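Local coordinates for uncharacterized protein lp_0118 (Lactobacillus plantarum, PDB 3K2Y) that is of unknown function but is built around a HIRAN domain and may bind nucleic acid, at residues T10-G15 with A64-Q69; V35-E40 with N48-W53. All coordinates share one frame; numbering follows the deposited sequence.

Interaction 1 (T10-G15 with A64-Q69); sequences TVTVVG and ARYQNQ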
ATOM      1  N   THR A  10      11.008  19.288   0.815  1.00 29.87           N
ATOM      2  CA  THR A  10      10.469  18.716  -0.407  1.00 28.35           C
ATOM      3  C   THR A  10      10.406  17.198  -0.340  1.00 28.22           C
ATOM      4  O   THR A  10      11.231  16.560   0.310  1.00 26.81           O
ATOM      5  CB  THR A  10      11.318  19.114  -1.625  1.00 29.17           C
ATOM      6  OG1 THR A  10      12.690  18.792  -1.375  1.00 29.20           O
ATOM      7  CG2 THR A  10      11.190  20.598  -1.901  1.00 31.21           C
ATOM      8  N   VAL A  11       9.416  16.624  -1.014  1.00 26.82           N
ATOM      9  CA  VAL A  11       9.255  15.177  -1.040  1.00 26.04           C
ATOM     10  C   VAL A  11       8.859  14.717  -2.437  1.00 25.71           C
ATOM     11  O   VAL A  11       8.439  15.518  -3.275  1.00 22.30           O
ATOM     12  CB  VAL A  11       8.171  14.694  -0.034  1.00 25.69           C
ATOM     13  CG1 VAL A  11       8.570  15.058   1.385  1.00 25.30           C
ATOM     14  CG2 VAL A  11       6.830  15.300  -0.383  1.00 23.99           C
ATOM     15  N   THR A  12       9.003  13.420  -2.681  1.00 27.26           N
ATOM     16  CA  THR A  12       8.650  12.848  -3.971  1.00 28.06           C
ATOM     17  C   THR A  12       7.386  12.022  -3.796  1.00 28.10           C
ATOM     18  O   THR A  12       7.184  11.400  -2.753  1.00 26.19           O
ATOM     19  CB  THR A  12       9.770  11.936  -4.498  1.00 29.24           C
ATOM     20  OG1 THR A  12      11.013  12.653  -4.493  1.00 34.57           O
ATOM     21  CG2 THR A  12       9.455  11.480  -5.916  1.00 27.93           C
ATOM     22  N   VAL A  13       6.533  12.026  -4.814  1.00 29.46           N
ATOM     23  CA  VAL A  13       5.292  11.266  -4.766  1.00 31.00           C
ATOM     24  C   VAL A  13       5.427  10.043  -5.664  1.00 32.50           C
ATOM     25  O   VAL A  13       5.580  10.166  -6.879  1.00 33.02           O
ATOM     26  CB  VAL A  13       4.091  12.111  -5.240  1.00 30.03           C
ATOM     27  CG1 VAL A  13       2.804  11.342  -5.023  1.00 29.66           C
ATOM     28  CG2 VAL A  13       4.050  13.431  -4.488  1.00 32.49           C
ATOM     29  N   VAL A  14       5.370   8.864  -5.054  1.00 32.80           N
ATOM     30  CA  VAL A  14       5.495   7.613  -5.785  1.00 30.61           C
ATOM     31  C   VAL A  14       4.165   6.872  -5.840  1.00 32.07           C
ATOM     32  O   VAL A  14       3.150   7.353  -5.326  1.00 32.28           O
ATOM     33  CB  VAL A  14       6.538   6.695  -5.120  1.00 29.94           C
ATOM     34  CG1 VAL A  14       7.883   7.394  -5.071  1.00 27.75           C
ATOM     35  CG2 VAL A  14       6.088   6.326  -3.716  1.00 29.59           C
ATOM     36  N   GLY A  15       4.182   5.700  -6.471  1.00 31.28           N
ATOM     37  CA  GLY A  15       2.985   4.887  -6.578  1.00 29.74           C
ATOM     38  C   GLY A  15       1.970   5.294  -7.631  1.00 31.01           C
ATOM     39  O   GLY A  15       0.868   4.743  -7.659  1.00 31.90           O
ATOM     40  N   ALA A  64       6.996   9.235  -0.702  1.00 26.90           N
ATOM     41  CA  ALA A  64       7.980   8.153  -0.721  1.00 27.01           C
ATOM     42  C   ALA A  64       8.255   7.626   0.687  1.00 28.48           C
ATOM     43  O   ALA A  64       8.367   8.400   1.638  1.00 28.24           O
ATOM     44  CB  ALA A  64       9.267   8.634  -1.362  1.00 24.33           C
ATOM     45  N   ARG A  65       8.362   6.304   0.804  1.00 30.66           N
ATOM     46  CA  ARG A  65       8.603   5.631   2.082  1.00 33.25           C
ATOM     47  C   ARG A  65       9.838   6.114   2.845  1.00 34.31           C
ATOM     48  O   ARG A  65       9.862   6.076   4.079  1.00 33.87           O
ATOM     49  CB  ARG A  65       8.693   4.116   1.863  1.00 33.45           C
ATOM     50  CG  ARG A  65       8.973   3.310   3.122  1.00 38.02           C
ATOM     51  CD  ARG A  65       8.916   1.815   2.846  1.00 40.07           C
ATOM     52  NE  ARG A  65       7.559   1.366   2.540  1.00 43.52           N
ATOM     53  CZ  ARG A  65       7.249   0.141   2.122  1.00 45.71           C
ATOM     54  NH1 ARG A  65       8.201  -0.769   1.952  1.00 45.61           N
ATOM     55  NH2 ARG A  65       5.987  -0.176   1.873  1.00 45.57           N
ATOM     56  N   TYR A  66      10.858   6.565   2.120  1.00 34.27           N
ATOM     57  CA  TYR A  66      12.076   7.056   2.761  1.00 35.17           C
ATOM     58  C   TYR A  66      11.952   8.530   3.169  1.00 34.32           C
ATOM     59  O   TYR A  66      12.948   9.176   3.495  1.00 34.29           O
ATOM     60  CB  TYR A  66      13.274   6.862   1.825  1.00 35.54           C
ATOM     61  CG  TYR A  66      13.122   7.558   0.497  1.00 36.68           C
ATOM     62  CD1 TYR A  66      13.566   8.866   0.317  1.00 36.42           C
ATOM     63  CD2 TYR A  66      12.489   6.922  -0.571  1.00 37.34           C
ATOM     64  CE1 TYR A  66      13.381   9.528  -0.896  1.00 37.17           C
ATOM     65  CE2 TYR A  66      12.297   7.572  -1.785  1.00 37.15           C
ATOM     66  CZ  TYR A  66      12.743   8.874  -1.940  1.00 37.82           C
ATOM     67  OH  TYR A  66      12.542   9.516  -3.139  1.00 40.86           O
ATOM     68  N   GLN A  67      10.724   9.048   3.152  1.00 33.80           N
ATOM     69  CA  GLN A  67      10.448  10.438   3.527  1.00 32.33           C
ATOM     70  C   GLN A  67       9.168  10.481   4.365  1.00 32.85           C
ATOM     71  O   GLN A  67       8.653  11.550   4.689  1.00 33.20           O
ATOM     72  CB  GLN A  67      10.262  11.301   2.270  1.00 30.80           C
ATOM     73  CG  GLN A  67      11.393  11.186   1.266  1.00 31.55           C
ATOM     74  CD  GLN A  67      11.215  12.081   0.053  1.00 31.05           C
ATOM     75  OE1 GLN A  67      10.209  12.003  -0.652  1.00 30.05           O
ATOM     76  NE2 GLN A  67      12.202  12.934  -0.199  1.00 28.83           N
ATOM     77  N   ASN A  68       8.675   9.297   4.711  1.00 33.73           N
ATOM     78  CA  ASN A  68       7.446   9.114   5.482  1.00 34.04           C
ATOM     79  C   ASN A  68       7.449   9.540   6.943  1.00 34.05           C
ATOM     80  O   ASN A  68       6.766  10.489   7.326  1.00 32.53           O
ATOM     81  CB  ASN A  68       7.033   7.642   5.424  1.00 32.64           C
ATOM     82  CG  ASN A  68       5.883   7.407   4.499  1.00 32.58           C
ATOM     83  OD1 ASN A  68       5.560   6.268   4.166  1.00 31.91           O
ATOM     84  ND2 ASN A  68       5.235   8.491   4.081  1.00 32.03           N
ATOM     85  N   GLN A  69       8.197   8.786   7.746  1.00 34.38           N
ATOM     86  CA  GLN A  69       8.325   8.977   9.190  1.00 35.12           C
ATOM     87  C   GLN A  69       8.123  10.374   9.775  1.00 32.76           C
ATOM     88  O   GLN A  69       7.198  10.589  10.556  1.00 31.79           O
ATOM     89  CB  GLN A  69       9.682   8.429   9.655  1.00 38.51           C
ATOM     90  CG  GLN A  69      10.086   8.844  11.060  1.00 42.60           C
ATOM     91  CD  GLN A  69      11.549   9.249  11.144  1.00 45.64           C
ATOM     92  OE1 GLN A  69      12.446   8.451  10.859  1.00 45.22           O
ATOM     93  NE2 GLN A  69      11.797  10.499  11.531  1.00 46.40           N
TER
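The amide of Gln67 and the ring of Tyr66 are the flat groups here; the amide oxygen of one and the hydroxyl of the other meet the strand 10-14. In the amide plane, OE1 of Gln67 takes the backbone N-H of Thr12 on a lone pair. The OE1 to N distance is 2.8 Å and the bond is nearly straight, at 170°. OE1 also lies 3.3 Å from CA of Val11. Tyr66 reaches across by its hydroxyl tip alone, with OH 3.7 Å from OG1 of Thr12. Its CG takes the crowded position between backbone N and carbonyl carbon (chi1 58°).

The carbonyl of the same Thr12 accepts Ala64 N at 3.0 Å, nearly along the C=O axis. Strand 59-63 pairs with strand 4-14 just before this point, where Val14 bonds to Tyr62. The bond from Ala64 continues that edge by one step. The chain then turns away, with Gln67 N bonded to Ala64 O at 2.9 Å, and leads into helix 68-76. Val14 packs beside the exit, its CG1 4.1 Å from CB of Ala64. The opposite edge of Val11 and Val13 is bonded to Leu97 and Leu95.

Gln67 reaches Thr12 with an extended chain beyond CG. An alanine here would remove the acceptor and would probably leave Thr12 N without this bond, loosening the turn against the strand. The carbonyl of Ala64 is taken up in the turn, and the side-chain carbonyl of Gln67 appears to stand in for it, keeping the Thr12 amide paired in this barrel.

Interaction 2 (V35-E40 with N48-W53); sequences VLLQRE and NAISVW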
ATOM      1  N   VAL A  35      -1.701  20.811  -3.220  1.00 30.00           N
ATOM      2  CA  VAL A  35      -2.304  19.480  -3.163  1.00 26.47           C
ATOM      3  C   VAL A  35      -2.637  19.148  -1.719  1.00 26.76           C
ATOM      4  O   VAL A  35      -2.031  19.691  -0.794  1.00 25.34           O
ATOM      5  CB  VAL A  35      -1.364  18.385  -3.724  1.00 24.71           C
ATOM      6  CG1 VAL A  35      -1.210  18.549  -5.229  1.00 24.77           C
ATOM      7  CG2 VAL A  35      -0.008  18.455  -3.041  1.00 23.10           C
ATOM      8  N   LEU A  36      -3.606  18.260  -1.529  1.00 26.85           N
ATOM      9  CA  LEU A  36      -4.029  17.866  -0.195  1.00 27.20           C
ATOM     10  C   LEU A  36      -3.315  16.599   0.289  1.00 27.44           C
ATOM     11  O   LEU A  36      -2.972  15.723  -0.506  1.00 27.69           O
ATOM     12  CB  LEU A  36      -5.544  17.651  -0.184  1.00 25.90           C
ATOM     13  CG  LEU A  36      -6.404  18.838  -0.637  1.00 26.98           C
ATOM     14  CD1 LEU A  36      -7.848  18.402  -0.754  1.00 25.50           C
ATOM     15  CD2 LEU A  36      -6.277  19.993   0.346  1.00 24.77           C
ATOM     16  N   LEU A  37      -3.092  16.515   1.597  1.00 27.16           N
ATOM     17  CA  LEU A  37      -2.431  15.358   2.190  1.00 26.18           C
ATOM     18  C   LEU A  37      -3.383  14.578   3.088  1.00 26.27           C
ATOM     19  O   LEU A  37      -4.241  15.155   3.758  1.00 27.69           O
ATOM     20  CB  LEU A  37      -1.208  15.797   2.997  1.00 27.23           C
ATOM     21  CG  LEU A  37       0.149  15.883   2.293  1.00 28.51           C
ATOM     22  CD1 LEU A  37       0.041  16.698   1.020  1.00 31.26           C
ATOM     23  CD2 LEU A  37       1.159  16.504   3.247  1.00 28.47           C
ATOM     24  N   GLN A  38      -3.224  13.258   3.094  1.00 26.13           N
ATOM     25  CA  GLN A  38      -4.063  12.393   3.903  1.00 24.82           C
ATOM     26  C   GLN A  38      -3.243  11.321   4.598  1.00 24.99           C
ATOM     27  O   GLN A  38      -2.551  10.531   3.953  1.00 24.99           O
ATOM     28  CB  GLN A  38      -5.127  11.720   3.037  1.00 28.70           C
ATOM     29  CG  GLN A  38      -6.148  10.928   3.839  1.00 32.39           C
ATOM     30  CD  GLN A  38      -7.182  10.246   2.962  1.00 36.34           C
ATOM     31  OE1 GLN A  38      -6.923   9.193   2.374  1.00 37.49           O
ATOM     32  NE2 GLN A  38      -8.360  10.853   2.859  1.00 36.51           N
ATOM     33  N   ARG A  39      -3.332  11.302   5.922  1.00 22.93           N
ATOM     34  CA  ARG A  39      -2.623  10.327   6.727  1.00 21.05           C
ATOM     35  C   ARG A  39      -3.404   9.015   6.706  1.00 22.19           C
ATOM     36  O   ARG A  39      -4.615   8.996   6.929  1.00 19.12           O
ATOM     37  CB  ARG A  39      -2.500  10.830   8.169  1.00 19.53           C
ATOM     38  CG  ARG A  39      -1.725   9.901   9.080  1.00 22.20           C
ATOM     39  CD  ARG A  39      -0.253   9.857   8.697  1.00 27.30           C
ATOM     40  NE  ARG A  39       0.373   8.588   9.062  1.00 31.90           N
ATOM     41  CZ  ARG A  39       0.458   8.128  10.304  1.00 33.33           C
ATOM     42  NH1 ARG A  39      -0.044   8.832  11.306  1.00 36.81           N
ATOM     43  NH2 ARG A  39       1.040   6.967  10.548  1.00 33.03           N
ATOM     44  N   GLU A  40      -2.708   7.916   6.430  1.00 23.70           N
ATOM     45  CA  GLU A  40      -3.357   6.612   6.400  1.00 24.97           C
ATOM     46  C   GLU A  40      -2.589   5.653   7.308  1.00 25.05           C
ATOM     47  O   GLU A  40      -1.845   4.795   6.838  1.00 25.34           O
ATOM     48  CB  GLU A  40      -3.400   6.074   4.966  1.00 23.79           C
ATOM     49  CG  GLU A  40      -3.901   7.082   3.948  1.00 23.11           C
ATOM     50  CD  GLU A  40      -4.040   6.498   2.548  1.00 24.94           C
ATOM     51  OE1 GLU A  40      -3.218   5.636   2.174  1.00 22.95           O
ATOM     52  OE2 GLU A  40      -4.965   6.917   1.818  1.00 23.15           O
ATOM     53  N   ASN A  48       2.950   4.384   8.209  1.00 20.22           N
ATOM     54  CA  ASN A  48       3.368   5.783   8.154  1.00 18.07           C
ATOM     55  C   ASN A  48       2.917   6.442   6.864  1.00 16.15           C
ATOM     56  O   ASN A  48       3.218   7.612   6.609  1.00 14.78           O
ATOM     57  CB  ASN A  48       4.889   5.889   8.268  1.00 18.47           C
ATOM     58  CG  ASN A  48       5.373   5.770   9.697  1.00 18.70           C
ATOM     59  OD1 ASN A  48       6.260   4.979   9.991  1.00 19.92           O
ATOM     60  ND2 ASN A  48       4.796   6.566  10.591  1.00 20.14           N
ATOM     61  N   ALA A  49       2.186   5.672   6.063  1.00 15.45           N
ATOM     62  CA  ALA A  49       1.670   6.115   4.776  1.00 16.25           C
ATOM     63  C   ALA A  49       0.969   7.465   4.807  1.00 17.22           C
ATOM     64  O   ALA A  49       0.302   7.824   5.783  1.00 15.85           O
ATOM     65  CB  ALA A  49       0.718   5.065   4.214  1.00 18.13           C
ATOM     66  N   ILE A  50       1.141   8.200   3.712  1.00 17.16           N
ATOM     67  CA  ILE A  50       0.533   9.504   3.517  1.00 16.40           C
ATOM     68  C   ILE A  50       0.245   9.645   2.029  1.00 17.55           C
ATOM     69  O   ILE A  50       1.164   9.852   1.230  1.00 16.75           O
ATOM     70  CB  ILE A  50       1.466  10.664   3.914  1.00 15.19           C
ATOM     71  CG1 ILE A  50       1.839  10.577   5.389  1.00 16.36           C
ATOM     72  CG2 ILE A  50       0.770  11.989   3.651  1.00 13.56           C
ATOM     73  CD1 ILE A  50       2.892  11.597   5.788  1.00 17.13           C
ATOM     74  N   SER A  51      -1.026   9.516   1.659  1.00 17.95           N
ATOM     75  CA  SER A  51      -1.415   9.652   0.265  1.00 19.05           C
ATOM     76  C   SER A  51      -1.551  11.125  -0.103  1.00 21.69           C
ATOM     77  O   SER A  51      -1.838  11.974   0.746  1.00 22.05           O
ATOM     78  CB  SER A  51      -2.729   8.906  -0.011  1.00 19.11           C
ATOM     79  OG  SER A  51      -3.732   9.201   0.948  1.00 17.97           O
ATOM     80  N   VAL A  52      -1.321  11.423  -1.376  1.00 24.43           N
ATOM     81  CA  VAL A  52      -1.406  12.785  -1.880  1.00 26.06           C
ATOM     82  C   VAL A  52      -2.627  12.906  -2.788  1.00 29.28           C
ATOM     83  O   VAL A  52      -2.996  11.950  -3.479  1.00 30.69           O
ATOM     84  CB  VAL A  52      -0.126  13.155  -2.662  1.00 24.34           C
ATOM     85  CG1 VAL A  52      -0.157  14.628  -3.062  1.00 23.77           C
ATOM     86  CG2 VAL A  52       1.101  12.850  -1.803  1.00 22.09           C
ATOM     87  N   TRP A  53      -3.263  14.073  -2.775  1.00 31.45           N
ATOM     88  CA  TRP A  53      -4.452  14.287  -3.585  1.00 32.06           C
ATOM     89  C   TRP A  53      -4.539  15.689  -4.177  1.00 33.40           C
ATOM     90  O   TRP A  53      -3.891  16.623  -3.702  1.00 34.66           O
ATOM     91  CB  TRP A  53      -5.707  14.027  -2.750  1.00 30.80           C
ATOM     92  CG  TRP A  53      -5.727  12.703  -2.058  1.00 30.42           C
ATOM     93  CD1 TRP A  53      -4.955  12.318  -0.998  1.00 29.03           C
ATOM     94  CD2 TRP A  53      -6.576  11.592  -2.359  1.00 30.49           C
ATOM     95  NE1 TRP A  53      -5.274  11.038  -0.619  1.00 28.95           N
ATOM     96  CE2 TRP A  53      -6.265  10.566  -1.436  1.00 29.52           C
ATOM     97  CE3 TRP A  53      -7.573  11.362  -3.319  1.00 31.26           C
ATOM     98  CZ2 TRP A  53      -6.916   9.328  -1.444  1.00 30.78           C
ATOM     99  CZ3 TRP A  53      -8.222  10.129  -3.328  1.00 30.96           C
ATOM    100  CH2 TRP A  53      -7.889   9.127  -2.395  1.00 33.26           C
TER
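Backbone bonds join 35-40 and 48-53 as antiparallel neighbours; the N-to-C directions of strands 35-39 and 50-53 lie 155° apart. Leu36 with Trp53 and Gln38 with Ser51 are the hydrogen-bonded pairs. Leu36 N reaches Trp53 O at 2.7 Å from above the carbonyl plane, while Ser51 N meets Gln38 O in plane. Past these, Glu40 N bonds to Ala49 O at 3.1 Å.

Side-chain polar groups gather around Ser51. Its OG donates to Glu40 OE2 at 2.7 Å, from above the carboxylate plane. The same OG accepts Trp53 NE1 at 2.9 Å, close to the indole plane, which fixes the turn of the ring. Glu40 is buried. Its OE1 bonds to Tyr62 OH, and it packs on Tyr45 of the second subunit. The two bonds would probably help keep the carboxylate charged.

The two strands form a beta hairpin in the antiparallel barrel of the HIRAN domain, with strand 59-63 on the far edge of 50-53.

The Arg39 chain bends at its second torsion, about CB-CG (chi2 68°). Its NE makes a weak bond to Ala49 O, and its NH1 forms a salt bridge with Asp76.

Apolar contacts line the other face, with Leu37, Ile50 and Val52. Val35 CG2 lies 3.8 Å from Val52 CG1, and Leu37 CG is 4.2 Å from Ile50 CG2. Leu97 and Leu99 of strand 96-103 close over Val35, Val52 and Leu37.

Interactions 1 and 2 belong to one barrel, and their centres lie about 10 Å apart. In sequence, interaction 2 is nested within the loop that interaction 1 closes. Strand 59-63 stands between strands 4-14 and 50-53 and pairs with both. The two contacts also touch directly. Val13 CG1 lies 3.9 Å from Val52 CG2, so apolar side chains from 10-15 and 48-53 meet inside the barrel. Asn68, just after the turn, packs on Asn48. Asp46 sits near both, accepting from Asn48 N and forming a long, weak ion pair with Arg65. Helix 68-76 starts at interaction 1 and carries Asp76, the partner of Arg39, to interaction 2.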